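DNA repair protein RAD2 (Saccharomyces cerevisiae, PDB 4Q0W) cuts single-stranded DNA as an endonuclease in nucleotide excision repair, probably with magnesium ions, through the catalytic core that this chain represents. Local coordinates at residues D335-M338 and L339-F342; D305-F308 and P309-M312; V154-L157 and L158-G162. All coordinates share one frame; numbering follows the deposited sequence.

Contact 1. Residues D335-M338 and L339-F342; sequences DLDM and LRSF
The amides of Leu339, Arg340, Ser341 and Phe342 each bond to the carbonyl oxygen four residues earlier, those of Asp335 to Met338, in the first turns of helix 336-347; the Arg340 N to Leu336 O bond measures 2.8 Å. Leu336 and Arg340 then meet side chain to side chain. The leucine CG, anti to its own nitrogen (chi1 -176°), comes within 3.8 Å of Arg340 NE, and its CD2 lies 3.7 Å above one face of the guanidinium, displaced toward the rim. The arginine runs extended from CG to NE, and this carries its head group past the leucine to Asp355 of helix 351-361, its salt-bridge partner through NH2. Asp337 lies alongside the arginine, carboxylate and guanidinium nearly parallel (8°), but its OD1 is 3.9 Å from Arg340 NH1 and well out of the guanidinium plane, leaving a long, purely electrostatic pairing. Asp335 is the N-cap of this helix: its OD1 accepts from Met338 N at 3.1 Å, the donor standing above the carboxylate plane. Leu339, buried, lays CB and CG each 3.4 Å from Asp335 O and packs on Leu157 and Phe161 of the I-domain. On the other flank, Ser341 OG lies 3.2 Å from both Asp337 O and Met338 O, two backbone acceptors competing for one hydroxyl proton. The bend of Met338 at chi2 brings its SD to 4.1 Å from Ser341 OG.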
loop_
_atom_site.group_PDB
_atom_site.type_symbol
_atom_site.label_atom_id
_atom_site.label_comp_id
_atom_site.label_asym_id
_atom_site.label_seq_id
_atom_site.Cartn_x
_atom_site.Cartn_y
_atom_site.Cartn_z
ATOM N N ASP A 335 -41.586 19.056 -22.024
ATOM C CA ASP A 335 -42.755 18.759 -22.841
ATOM C C ASP A 335 -43.335 17.425 -22.371
ATOM O O ASP A 335 -42.838 16.360 -22.757
ATOM C CB ASP A 335 -42.338 18.664 -24.309
ATOM C CG ASP A 335 -43.520 18.478 -25.251
ATOM O OD1 ASP A 335 -44.505 17.805 -24.871
ATOM O OD2 ASP A 335 -43.454 19.002 -26.380
ATOM N N LEU A 336 -44.382 17.484 -21.547
ATOM C CA LEU A 336 -44.952 16.280 -20.936
ATOM C C LEU A 336 -45.423 15.260 -21.986
ATOM O O LEU A 336 -45.148 14.058 -21.857
ATOM C CB LEU A 336 -46.110 16.649 -19.999
ATOM C CG LEU A 336 -46.714 15.484 -19.222
ATOM C CD1 LEU A 336 -45.638 14.807 -18.391
ATOM C CD2 LEU A 336 -47.872 15.928 -18.349
ATOM N N ASP A 337 -46.119 15.747 -23.012
ATOM C CA ASP A 337 -46.626 14.882 -24.081
ATOM C C ASP A 337 -45.492 14.078 -24.711
ATOM O O ASP A 337 -45.630 12.875 -24.934
ATOM C CB ASP A 337 -47.321 15.709 -25.174
ATOM C CG ASP A 337 -48.682 16.272 -24.724
ATOM O OD1 ASP A 337 -49.019 16.154 -23.529
ATOM O OD2 ASP A 337 -49.403 16.828 -25.576
ATOM N N MET A 338 -44.371 14.744 -24.991
ATOM C CA MET A 338 -43.273 14.096 -25.716
ATOM C C MET A 338 -42.380 13.263 -24.800
ATOM O O MET A 338 -41.769 12.287 -25.243
ATOM C CB MET A 338 -42.456 15.114 -26.513
ATOM C CG MET A 338 -43.246 15.791 -27.627
ATOM S SD MET A 338 -43.999 14.606 -28.791
ATOM C CE MET A 338 -42.576 14.132 -29.778
ATOM N N LEU A 339 -42.314 13.639 -23.522
ATOM C CA LEU A 339 -41.603 12.837 -22.535
ATOM C C LEU A 339 -42.378 11.538 -22.270
ATOM O O LEU A 339 -41.783 10.465 -22.163
ATOM C CB LEU A 339 -41.385 13.633 -21.225
ATOM C CG LEU A 339 -40.280 14.707 -21.205
ATOM C CD1 LEU A 339 -40.341 15.564 -19.927
ATOM C CD2 LEU A 339 -38.869 14.092 -21.367
ATOM N N ARG A 340 -43.701 11.640 -22.148
ATOM C CA ARG A 340 -44.556 10.457 -21.989
ATOM C C ARG A 340 -44.317 9.443 -23.104
ATOM O O ARG A 340 -44.059 8.265 -22.852
ATOM C CB ARG A 340 -46.030 10.849 -22.057
ATOM C CG ARG A 340 -46.643 11.406 -20.781
ATOM C CD ARG A 340 -47.959 12.090 -21.163
ATOM N NE ARG A 340 -48.815 12.394 -20.019
ATOM C CZ ARG A 340 -50.012 12.957 -20.130
ATOM N NH1 ARG A 340 -50.483 13.273 -21.327
ATOM N NH2 ARG A 340 -50.733 13.209 -19.049
ATOM N N SER A 341 -44.425 9.899 -24.342
ATOM C CA SER A 341 -44.247 8.983 -25.460
ATOM C C SER A 341 -42.799 8.463 -25.555
ATOM O O SER A 341 -42.571 7.301 -25.920
ATOM C CB SER A 341 -44.707 9.634 -26.770
ATOM O OG SER A 341 -44.113 10.906 -26.961
ATOM N N PHE A 342 -41.829 9.305 -25.204
ATOM C CA PHE A 342 -40.422 8.887 -25.236
ATOM C C PHE A 342 -40.152 7.742 -24.283
ATOM O O PHE A 342 -39.578 6.725 -24.678
ATOM C CB PHE A 342 -39.486 10.048 -24.900
ATOM C CG PHE A 342 -38.020 9.697 -25.028
ATOM C CD1 PHE A 342 -37.374 9.824 -26.249
ATOM C CD2 PHE A 342 -37.295 9.228 -23.929
ATOM C CE1 PHE A 342 -36.017 9.507 -26.383
ATOM C CE2 PHE A 342 -35.932 8.901 -24.051
ATOM C CZ PHE A 342 -35.297 9.042 -25.282
#

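Contact 2. Residues D305-F308 and P309-M312; sequences DDDF and PSVM
The Asp307 side chain reaches three residues on to Ser310, the N-cap residue of helix 311-318. From its CB the chain turns so that CG is anti to the backbone nitrogen (chi1 -163°), and CG comes to 4.0 Å from Ser310 CB. At the tip the two oxygens part company: OD1 lies 3.4 Å from Ser310 CB and accepts a 2.8 Å bond from a water that also takes a weak one from Met312 N, whereas OD2 accepts from a second water that is bound to Ser310 OG at 2.8 Å. The serine hydroxyl itself caps Val313 N. Upstream, a type I turn from Asp305 to Phe308 includes an Asx turn, Asp305 OD1 taking the Asp307 amide at 2.9 Å. The peptide between Phe308 and Pro309 is cis, and Pro309 N sits 3.7 Å from Phe308 CG; the phenyl ring is buried against Leu239, Leu266 and Phe269. Two further waters each bridge Asp306 O and Pro309 O, one of them also accepting from Val311 N. Water thus joins the turn to the first amides of the helix, where the carboxylate of Asp307 would probably interact favourably with the helix dipole.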
loop_
_atom_site.group_PDB
_atom_site.type_symbol
_atom_site.label_atom_id
_atom_site.label_comp_id
_atom_site.label_asym_id
_atom_site.label_seq_id
_atom_site.Cartn_x
_atom_site.Cartn_y
_atom_site.Cartn_z
ATOM N N ASP A 305 14.421 14.792 -18.881
ATOM C CA ASP A 305 15.014 15.307 -20.104
ATOM C C ASP A 305 14.337 16.616 -20.505
ATOM O O ASP A 305 13.723 17.272 -19.663
ATOM C CB ASP A 305 14.892 14.257 -21.209
ATOM C CG ASP A 305 13.452 13.775 -21.412
ATOM O OD1 ASP A 305 12.495 14.548 -21.157
ATOM O OD2 ASP A 305 13.273 12.617 -21.857
ATOM N N ASP A 306 14.424 16.983 -21.784
ATOM C CA ASP A 306 13.870 18.262 -22.253
ATOM C C ASP A 306 12.350 18.263 -22.355
ATOM O O ASP A 306 11.728 19.312 -22.527
ATOM C CB ASP A 306 14.489 18.656 -23.597
ATOM C CG ASP A 306 15.975 18.888 -23.494
ATOM O OD1 ASP A 306 16.394 19.615 -22.572
ATOM O OD2 ASP A 306 16.726 18.325 -24.317
ATOM N N ASP A 307 11.744 17.087 -22.251
ATOM C CA ASP A 307 10.299 17.021 -22.198
ATOM C C ASP A 307 9.816 17.179 -20.760
ATOM O O ASP A 307 8.626 17.027 -20.472
ATOM C CB ASP A 307 9.788 15.709 -22.804
ATOM C CG ASP A 307 8.308 15.759 -23.148
ATOM O OD1 ASP A 307 7.811 16.851 -23.500
ATOM O OD2 ASP A 307 7.641 14.705 -23.061
ATOM N N PHE A 308 10.727 17.496 -19.847
ATOM C CA PHE A 308 10.325 17.609 -18.452
ATOM C C PHE A 308 10.754 18.940 -17.861
ATOM O O PHE A 308 11.942 19.193 -17.722
ATOM C CB PHE A 308 10.910 16.461 -17.627
ATOM C CG PHE A 308 10.393 16.409 -16.221
ATOM C CD1 PHE A 308 10.993 17.162 -15.210
ATOM C CD2 PHE A 308 9.308 15.614 -15.906
ATOM C CE1 PHE A 308 10.511 17.121 -13.922
ATOM C CE2 PHE A 308 8.823 15.560 -14.614
ATOM C CZ PHE A 308 9.427 16.314 -13.619
ATOM N N PRO A 309 9.790 19.805 -17.513
ATOM C CA PRO A 309 8.352 19.611 -17.724
ATOM C C PRO A 309 7.997 19.739 -19.212
ATOM O O PRO A 309 8.806 20.224 -20.022
ATOM C CB PRO A 309 7.732 20.763 -16.932
ATOM C CG PRO A 309 8.787 21.855 -17.009
ATOM C CD PRO A 309 10.099 21.121 -16.919
ATOM N N SER A 310 6.802 19.281 -19.566
ATOM C CA SER A 310 6.383 19.236 -20.957
ATOM C C SER A 310 5.542 20.450 -21.305
ATOM O O SER A 310 4.501 20.694 -20.680
ATOM C CB SER A 310 5.584 17.957 -21.225
ATOM O OG SER A 310 4.897 18.036 -22.467
ATOM N N VAL A 311 5.978 21.222 -22.299
ATOM C CA VAL A 311 5.135 22.314 -22.767
ATOM C C VAL A 311 3.886 21.765 -23.465
ATOM O O VAL A 311 2.845 22.420 -23.472
ATOM C CB VAL A 311 5.889 23.307 -23.695
ATOM C CG1 VAL A 311 6.310 22.626 -24.992
ATOM C CG2 VAL A 311 5.010 24.533 -23.998
ATOM N N MET A 312 3.980 20.568 -24.050
ATOM C CA MET A 312 2.803 19.972 -24.690
ATOM C C MET A 312 1.698 19.717 -23.653
ATOM O O MET A 312 0.520 19.953 -23.920
ATOM C CB MET A 312 3.145 18.656 -25.393
ATOM C CG MET A 312 4.144 18.762 -26.530
ATOM S SD MET A 312 3.651 19.996 -27.760
ATOM C CE MET A 312 2.164 19.267 -28.437
HETATM O O HOH W 1 8.785 20.514 -22.987
HETATM O O HOH W 2 11.488 21.150 -20.313
HETATM O O HOH W 3 4.531 15.432 -23.517
HETATM O O HOH W 4 6.893 19.190 -24.824
#

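Contact 3. Residues V154-L157 and L158-G162; sequences VQEL and LSRFG
Glu156 and Arg160, one turn apart near the end of helix 148-160, meet with their flat groups almost perpendicular, the carboxylate and guanidinium planes 87° apart. The glutamate is bent at chi2 (63°), which turns its carboxylate toward the arginine. OE2 arrives at the guanidinium edge and receives NE through its anti lone pair, at 2.6 Å and nearly straight (169°); NH2 adds only a weak 3.3 Å bond to the same oxygen. A water donates to OE2 and also bonds Ser159 OG, so one carboxylate oxygen gathers three partners. Arg160 NH1 turns instead to Met338 O of helix 336-347. With alanine in place of this arginine, the Glu156 carboxylate is likely to lose its countercharge and Met338 O its side-chain donor. On the buried flank Leu157 and Phe161 lie side by side, pointing the same way, and Leu157 CD1 touches Phe161 CE2 at 3.7 Å. Leu157 O takes the Phe161 amide at 3.0 Å and lies near the plane of the phenyl ring, at its edge. The helix finishes in a Schellman motif: Gly162, with positive phi, donates its amide to Ser159 O at 2.8 Å. This I-domain helix is wedged between several elements: Val154 and Phe161 pack on helix 52-66, Gln155 and Leu158 on strands 70-75 and 165-167 at the margin of the central sheet, and Leu157, Arg160 and Phe161 against helix 336-347.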
loop_
_atom_site.group_PDB
_atom_site.type_symbol
_atom_site.label_atom_id
_atom_site.label_comp_id
_atom_site.label_asym_id
_atom_site.label_seq_id
_atom_site.Cartn_x
_atom_site.Cartn_y
_atom_site.Cartn_z
ATOM N N VAL A 154 -30.140 10.085 -25.650
ATOM C CA VAL A 154 -30.095 10.880 -24.429
ATOM C C VAL A 154 -30.241 12.353 -24.790
ATOM O O VAL A 154 -30.843 13.127 -24.042
ATOM C CB VAL A 154 -28.824 10.602 -23.567
ATOM C CG1 VAL A 154 -28.789 9.154 -23.140
ATOM C CG2 VAL A 154 -27.559 10.953 -24.321
ATOM N N GLN A 155 -29.739 12.743 -25.957
ATOM C CA GLN A 155 -29.884 14.135 -26.355
ATOM C C GLN A 155 -31.332 14.461 -26.736
ATOM O O GLN A 155 -31.796 15.578 -26.521
ATOM C CB GLN A 155 -28.904 14.498 -27.468
ATOM C CG GLN A 155 -27.455 14.547 -26.972
ATOM C CD GLN A 155 -26.444 14.595 -28.106
ATOM O OE1 GLN A 155 -26.801 14.480 -29.281
ATOM N NE2 GLN A 155 -25.175 14.764 -27.755
ATOM N N GLU A 156 -32.045 13.488 -27.291
ATOM C CA GLU A 156 -33.468 13.676 -27.582
ATOM C C GLU A 156 -34.224 13.842 -26.263
ATOM O O GLU A 156 -35.079 14.710 -26.131
ATOM C CB GLU A 156 -34.024 12.493 -28.381
ATOM C CG GLU A 156 -35.537 12.561 -28.656
ATOM C CD GLU A 156 -35.927 13.753 -29.505
ATOM O OE1 GLU A 156 -35.086 14.227 -30.297
ATOM O OE2 GLU A 156 -37.078 14.227 -29.378
ATOM N N LEU A 157 -33.891 13.007 -25.286
ATOM C CA LEU A 157 -34.481 13.117 -23.962
ATOM C C LEU A 157 -34.254 14.514 -23.399
ATOM O O LEU A 157 -35.206 15.183 -22.954
ATOM C CB LEU A 157 -33.899 12.058 -23.034
ATOM C CG LEU A 157 -34.396 12.051 -21.586
ATOM C CD1 LEU A 157 -35.910 11.863 -21.521
ATOM C CD2 LEU A 157 -33.698 10.972 -20.802
ATOM N N LEU A 158 -32.999 14.963 -23.449
ATOM C CA LEU A 158 -32.639 16.299 -22.976
ATOM C C LEU A 158 -33.499 17.389 -23.621
ATOM O O LEU A 158 -34.000 18.283 -22.935
ATOM C CB LEU A 158 -31.155 16.573 -23.224
ATOM C CG LEU A 158 -30.214 15.928 -22.207
ATOM C CD1 LEU A 158 -28.754 15.993 -22.683
ATOM C CD2 LEU A 158 -30.380 16.608 -20.834
ATOM N N SER A 159 -33.697 17.309 -24.932
ATOM C CA SER A 159 -34.437 18.375 -25.601
ATOM C C SER A 159 -35.941 18.334 -25.285
ATOM O O SER A 159 -36.579 19.383 -25.181
ATOM C CB SER A 159 -34.164 18.387 -27.105
ATOM O OG SER A 159 -34.733 17.258 -27.734
ATOM N N ARG A 160 -36.497 17.141 -25.091
ATOM C CA ARG A 160 -37.894 17.031 -24.653
ATOM C C ARG A 160 -38.089 17.552 -23.221
ATOM O O ARG A 160 -39.209 17.916 -22.835
ATOM C CB ARG A 160 -38.397 15.589 -24.791
ATOM C CG ARG A 160 -38.343 15.076 -26.241
ATOM C CD ARG A 160 -38.952 13.675 -26.396
ATOM N NE ARG A 160 -38.829 13.197 -27.777
ATOM C CZ ARG A 160 -39.646 12.324 -28.365
ATOM N NH1 ARG A 160 -40.689 11.815 -27.712
ATOM N NH2 ARG A 160 -39.425 11.971 -29.620
ATOM N N PHE A 161 -37.000 17.592 -22.444
ATOM C CA PHE A 161 -37.010 18.214 -21.119
ATOM C C PHE A 161 -36.811 19.722 -21.248
ATOM O O PHE A 161 -36.935 20.457 -20.266
ATOM C CB PHE A 161 -35.888 17.663 -20.243
ATOM C CG PHE A 161 -36.306 16.550 -19.321
ATOM C CD1 PHE A 161 -37.096 16.810 -18.206
ATOM C CD2 PHE A 161 -35.876 15.246 -19.546
ATOM C CE1 PHE A 161 -37.469 15.785 -17.352
ATOM C CE2 PHE A 161 -36.238 14.213 -18.692
ATOM C CZ PHE A 161 -37.030 14.483 -17.588
ATOM N N GLY A 162 -36.493 20.184 -22.455
ATOM C CA GLY A 162 -36.164 21.585 -22.652
ATOM C C GLY A 162 -34.805 21.983 -22.080
ATOM O O GLY A 162 -34.567 23.164 -21.797
HETATM O O HOH W 5 -37.193 17.308 -29.643
#

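Overall arrangement
Contacts 1 and 3 are neighbours, their centres 10 Å apart, on two helices packed on each other: the start of helix 336-347 meets the end of helix 148-160, with Asp335 N bonded to Arg160 O. Contact 3 is the more deeply buried, set against the central sheet; contact 1 packs Leu336, Leu339 and Arg340 against helix 351-361, while Asp337 and Met338 are exposed. Contact 2, across the chain's centre among helices 230-240 and 266-278, is also partly buried, with Phe308 and Ser310 inside and its aspartates exposed. Contact 3 carries a short, direct salt bridge, contact 1 a long one, and contact 2 relies largely on water. Contacts 1 and 2 open helices; contact 3 closes one.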